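C2 toxin component I (Clostridium botulinum, PDB 2J3Z) is the enzymatic component of a binary toxin, an ADP-ribosyltransferase that modifies actin of the target cell. Local coordinates at residues Y101-P106 with Y141-F146; V160-K165 with I209-S214. The protein carries 1 engineered substitution. All coordinates share one frame; numbering follows the deposited sequence.

Contact 1 of 2, residues Y101-P106 with Y141-F146; sequences YVNFTP and YTKFSF. With SO4 (sulfate ion), chain P.
One face of the Phe-104 ring is taken by the aliphatic part of Lys-143: CD stands almost over the centre, 4.2 Å from the ring centroid and 11° off its normal, a CH-pi contact. At the far end of the ring, CZ lies 3.6 Å from Lys-143 CB, while the carbonyl oxygen of Tyr-141 comes in obliquely and CE2 packs on Tyr-141 CB at 4.1 Å. Across the Lys-143 chain, at about a right angle, lies the Asn-103 amide, whose OD1 is 3.4 Å from Lys-143 CE.

The lysine leaves its backbone with CG anti to N and runs over the ring, then bends about the CD-CE bond (chi4 88°). That turn delivers NZ to the backbone oxygen of Asn-103 at 3.2 Å, with the donor tilted 33° from the carbonyl plane. The buried ammonium also forms a salt bridge with Glu-108, whose other carboxylate oxygen receives the Thr-105 amide, so one acid ties the lysine to the loop it crosses.

Asn-103 is gripped at both ends of its amide: OD1 accepts from the Ser-148 backbone N, and ND2 donates to a water that in turn donates to Phe-146 O. Ser-145 OG donates to Phe-146 O at 2.9 Å, in the carbonyl plane on a lone pair. Beyond the turn, Thr-105 OG1 donates to a sulfate, probably picked up from the crystallisation liquor. The whole joins the inverse gamma turn centred on Asn-103, which follows central strand 98-102 of an ADP-ribosyltransferase-type sheet, to outermost strand 141-142 and the residues next to it.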
# COMPACT_ATOMS: atom_id res chain seq x y z
N TYR A 101 -2.39 2.58 -20.27
CA TYR A 101 -3.01 3.24 -19.13
C TYR A 101 -3.29 2.27 -17.96
O TYR A 101 -4.05 1.29 -18.11
CB TYR A 101 -4.31 3.93 -19.59
CG TYR A 101 -4.23 4.73 -20.88
CD1 TYR A 101 -3.43 5.87 -20.98
CD2 TYR A 101 -4.98 4.35 -22.01
CE1 TYR A 101 -3.36 6.62 -22.17
CE2 TYR A 101 -4.90 5.10 -23.22
CZ TYR A 101 -4.09 6.23 -23.27
OH TYR A 101 -4.02 6.99 -24.42
N VAL A 102 -2.66 2.53 -16.82
CA VAL A 102 -2.94 1.76 -15.59
C VAL A 102 -4.22 2.26 -14.92
O VAL A 102 -4.49 3.47 -14.90
CB VAL A 102 -1.75 1.75 -14.57
CG1 VAL A 102 -0.68 0.82 -15.06
CG2 VAL A 102 -1.15 3.17 -14.36
N ASN A 103 -4.99 1.32 -14.38
CA ASN A 103 -6.30 1.60 -13.80
C ASN A 103 -6.27 2.09 -12.35
O ASN A 103 -6.86 1.46 -11.47
CB ASN A 103 -7.22 0.36 -13.92
CG ASN A 103 -6.69 -0.85 -13.12
OD1 ASN A 103 -5.49 -0.99 -12.92
ND2 ASN A 103 -7.61 -1.73 -12.68
N PHE A 104 -5.59 3.21 -12.11
CA PHE A 104 -5.66 3.90 -10.82
C PHE A 104 -6.84 4.85 -10.84
O PHE A 104 -7.04 5.59 -11.83
CB PHE A 104 -4.40 4.74 -10.58
CG PHE A 104 -3.24 3.99 -10.03
CD1 PHE A 104 -2.41 3.25 -10.87
CD2 PHE A 104 -2.94 4.06 -8.67
CE1 PHE A 104 -1.29 2.57 -10.34
CE2 PHE A 104 -1.83 3.38 -8.13
CZ PHE A 104 -1.00 2.64 -8.96
N THR A 105 -7.60 4.84 -9.75
CA THR A 105 -8.68 5.80 -9.56
C THR A 105 -8.13 7.01 -8.79
O THR A 105 -7.02 6.95 -8.27
CB THR A 105 -9.84 5.17 -8.77
OG1 THR A 105 -9.31 4.66 -7.54
CG2 THR A 105 -10.49 4.00 -9.55
N PRO A 106 -8.88 8.12 -8.76
CA PRO A 106 -8.53 9.21 -7.86
C PRO A 106 -8.24 8.75 -6.41
O PRO A 106 -7.23 9.16 -5.83
CB PRO A 106 -9.77 10.10 -7.91
CG PRO A 106 -10.35 9.84 -9.29
CD PRO A 106 -10.08 8.42 -9.57
N TYR A 141 2.43 5.97 -5.26
CA TYR A 141 1.20 5.29 -4.88
C TYR A 141 1.21 3.81 -5.32
O TYR A 141 1.30 3.51 -6.51
CB TYR A 141 -0.03 5.98 -5.48
CG TYR A 141 -0.17 7.40 -5.03
CD1 TYR A 141 -0.78 7.71 -3.80
CD2 TYR A 141 0.33 8.45 -5.81
CE1 TYR A 141 -0.90 9.02 -3.39
CE2 TYR A 141 0.21 9.75 -5.41
CZ TYR A 141 -0.41 10.04 -4.19
OH TYR A 141 -0.51 11.35 -3.78
N THR A 142 1.10 2.92 -4.35
CA THR A 142 1.06 1.49 -4.60
C THR A 142 -0.34 0.98 -4.94
O THR A 142 -1.33 1.27 -4.26
CB THR A 142 1.69 0.70 -3.41
OG1 THR A 142 3.09 1.00 -3.32
CG2 THR A 142 1.51 -0.83 -3.57
N LYS A 143 -0.43 0.22 -6.02
CA LYS A 143 -1.65 -0.52 -6.30
C LYS A 143 -1.60 -1.89 -5.63
O LYS A 143 -0.93 -2.81 -6.10
CB LYS A 143 -1.93 -0.62 -7.81
CG LYS A 143 -3.37 -1.03 -8.06
CD LYS A 143 -3.96 -0.44 -9.30
CE LYS A 143 -5.36 -1.05 -9.54
NZ LYS A 143 -6.49 -0.36 -8.88
N PHE A 144 -2.31 -2.03 -4.52
CA PHE A 144 -2.33 -3.29 -3.78
C PHE A 144 -2.83 -4.50 -4.59
O PHE A 144 -2.29 -5.61 -4.47
CB PHE A 144 -3.19 -3.17 -2.52
CG PHE A 144 -2.75 -2.08 -1.61
CD1 PHE A 144 -1.45 -2.07 -1.09
CD2 PHE A 144 -3.63 -1.05 -1.28
CE1 PHE A 144 -1.02 -1.02 -0.22
CE2 PHE A 144 -3.24 -0.03 -0.41
CZ PHE A 144 -1.93 -0.02 0.11
N SER A 145 -3.87 -4.28 -5.39
CA SER A 145 -4.42 -5.32 -6.20
C SER A 145 -3.58 -5.51 -7.48
O SER A 145 -2.62 -4.77 -7.73
CB SER A 145 -5.87 -4.97 -6.56
OG SER A 145 -5.93 -3.90 -7.48
N PHE A 146 -3.96 -6.51 -8.26
CA PHE A 146 -3.54 -6.63 -9.65
C PHE A 146 -3.76 -5.31 -10.40
O PHE A 146 -4.57 -4.46 -10.00
CB PHE A 146 -4.35 -7.74 -10.34
CG PHE A 146 -4.23 -9.08 -9.65
CD1 PHE A 146 -5.27 -9.58 -8.87
CD2 PHE A 146 -3.07 -9.84 -9.78
CE1 PHE A 146 -5.17 -10.84 -8.24
CE2 PHE A 146 -2.95 -11.09 -9.15
CZ PHE A 146 -4.00 -11.59 -8.37
S SO4 P . -11.58 2.64 -5.71
O1 SO4 P . -10.60 3.70 -5.48
O2 SO4 P . -12.77 3.21 -6.38
O3 SO4 P . -11.00 1.57 -6.54
O4 SO4 P . -11.97 2.08 -4.41
O HOH W 1 -6.98 -4.30 -11.62

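Contact 2 of 2, residues V160-K165 with I209-S214; sequences VPVIVK and ILIEGS
Ile-209 starts the pairing by donating its N to Pro-161 O at 2.9 Å, and from here strands 162-168 and 206-216 run side by side as a parallel pair in the mixed sheet of the ADP-ribosyltransferase-type domain. The carbonyl of Ile-209 returns the bond to Ile-163 N and also receives the CA-H of Val-162. Its side chain meets Val-162 through CB, 4.1 Å from CG2, and on the same face it packs against Leu-129 and Val-132 of helix 126-136.

Leu-210 turns to the other face. Its CD1 comes back toward the neighbouring strand and rests 3.9 Å from Ile-163 CG2, while its backbone pairs with Ile-199 of strand 192-203.

At Ile-211 the grip is close: N lies 2.7 Å from Ile-163 O, in a nearly straight bond (N-H...O 175°) with the donor almost in line with the carbonyl. CG1 points anti to the carbonyl carbon (chi1 -56°) and the extended chain beyond it brings CD1 to 3.9 Å from Val-162 CG2. Val-162, Val-164, Ile-209 and Ile-211 share this face, and helix 126-136 meets it through Ile-209 and Ile-211, the latter against Ile-136. The carbonyl of Ile-211 holds Lys-165 N.

Glu-212 and Lys-165 lie alongside each other on the opposite face, pointing the same way. The carboxylate touches the chain, OE2 being 3.5 Å from Lys-165 CD, but Lys-165 NZ stays 4.7 Å from Glu-212 OE1, too far for a salt bridge, so any attraction between the charges is probably a loose one.

Gly-213 gives the next rung: its N donates to Lys-165 O at 3.0 Å, and that same oxygen is approached by the CA-H of Glu-212.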
# COMPACT_ATOMS: atom_id res chain seq x y z
N VAL A 160 -14.12 7.87 -15.02
CA VAL A 160 -12.86 8.10 -14.30
C VAL A 160 -12.15 9.38 -14.82
O VAL A 160 -11.77 9.44 -16.00
CB VAL A 160 -11.94 6.83 -14.35
CG1 VAL A 160 -10.73 6.98 -13.46
CG2 VAL A 160 -12.72 5.57 -13.91
N PRO A 161 -11.99 10.42 -13.96
CA PRO A 161 -11.50 11.78 -14.37
C PRO A 161 -9.98 11.89 -14.51
O PRO A 161 -9.41 13.00 -14.62
CB PRO A 161 -12.01 12.68 -13.24
CG PRO A 161 -12.10 11.81 -12.05
CD PRO A 161 -12.25 10.36 -12.51
N VAL A 162 -9.34 10.74 -14.52
CA VAL A 162 -7.91 10.67 -14.45
C VAL A 162 -7.48 9.65 -15.47
O VAL A 162 -8.14 8.60 -15.62
CB VAL A 162 -7.52 10.33 -12.96
CG1 VAL A 162 -6.80 9.01 -12.81
CG2 VAL A 162 -6.80 11.53 -12.27
N ILE A 163 -6.41 9.97 -16.21
CA ILE A 163 -5.80 9.03 -17.16
C ILE A 163 -4.34 8.91 -16.81
O ILE A 163 -3.59 9.89 -16.89
CB ILE A 163 -5.91 9.46 -18.66
CG1 ILE A 163 -7.36 9.54 -19.12
CG2 ILE A 163 -5.15 8.49 -19.57
CD1 ILE A 163 -7.50 10.36 -20.38
N VAL A 164 -3.95 7.69 -16.42
CA VAL A 164 -2.60 7.46 -15.95
C VAL A 164 -1.82 6.64 -16.97
O VAL A 164 -1.99 5.41 -17.05
CB VAL A 164 -2.55 6.79 -14.55
CG1 VAL A 164 -1.15 6.92 -13.97
CG2 VAL A 164 -3.55 7.42 -13.62
N LYS A 165 -0.95 7.34 -17.70
CA LYS A 165 -0.15 6.73 -18.75
C LYS A 165 1.26 6.39 -18.28
O LYS A 165 1.96 7.23 -17.66
CB LYS A 165 -0.08 7.65 -19.95
CG LYS A 165 0.47 7.00 -21.21
CD LYS A 165 0.72 8.12 -22.24
CE LYS A 165 1.17 7.58 -23.57
NZ LYS A 165 0.88 8.61 -24.62
N ILE A 209 -7.57 14.66 -16.22
CA ILE A 209 -6.19 14.91 -15.81
C ILE A 209 -5.35 13.78 -16.41
O ILE A 209 -5.48 12.60 -16.03
CB ILE A 209 -6.03 15.01 -14.27
CG1 ILE A 209 -6.84 16.20 -13.75
CG2 ILE A 209 -4.54 15.16 -13.89
CD1 ILE A 209 -6.90 16.33 -12.26
N LEU A 210 -4.52 14.14 -17.39
CA LEU A 210 -3.59 13.20 -17.99
C LEU A 210 -2.34 13.18 -17.14
O LEU A 210 -1.66 14.20 -16.98
CB LEU A 210 -3.26 13.57 -19.44
CG LEU A 210 -2.18 12.77 -20.21
CD1 LEU A 210 -2.60 11.30 -20.39
CD2 LEU A 210 -1.90 13.43 -21.55
N ILE A 211 -2.06 12.03 -16.56
CA ILE A 211 -0.87 11.87 -15.75
C ILE A 211 0.14 10.98 -16.48
O ILE A 211 -0.21 9.95 -17.03
CB ILE A 211 -1.24 11.32 -14.37
CG1 ILE A 211 -2.27 12.24 -13.70
CG2 ILE A 211 -0.00 11.17 -13.49
CD1 ILE A 211 -2.92 11.62 -12.49
N GLU A 212 1.39 11.43 -16.54
CA GLU A 212 2.48 10.60 -17.02
C GLU A 212 3.24 10.18 -15.77
O GLU A 212 3.69 11.04 -14.97
CB GLU A 212 3.40 11.36 -17.98
CG GLU A 212 2.68 12.12 -19.12
CD GLU A 212 2.54 11.33 -20.43
OE1 GLU A 212 1.92 11.87 -21.39
OE2 GLU A 212 3.04 10.19 -20.53
N GLY A 213 3.33 8.86 -15.58
CA GLY A 213 3.98 8.26 -14.41
C GLY A 213 5.00 7.17 -14.74
O GLY A 213 4.94 6.56 -15.81
N SER A 214 5.94 6.96 -13.82
CA SER A 214 6.82 5.79 -13.88
C SER A 214 6.22 4.66 -13.05
O SER A 214 5.68 4.87 -11.96
CB SER A 214 8.21 6.11 -13.35
OG SER A 214 8.68 7.31 -13.96

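Contact 1 closes before contact 2 opens along the chain, and their centres lie about 11 Å apart in one mixed sheet of the N-terminal ADP-ribosyltransferase-type region. Strands 98-102 and 162-168 are direct neighbours there, running antiparallel, and they carry the join: Val-102 N lies 3.0 Å from Val-164 O, probably hydrogen-bonded, and Tyr-101 packs on Ile-163. Strand 206-216 continues the order on the far side of 162-168, followed by 192-203 and then 141-142 at the edge. Contact 1 therefore ties the loop after a central strand to the edge of the sheet, so both belong to one sheet, and the strands paired in contact 2 lie between the two strands that contact 1 reaches.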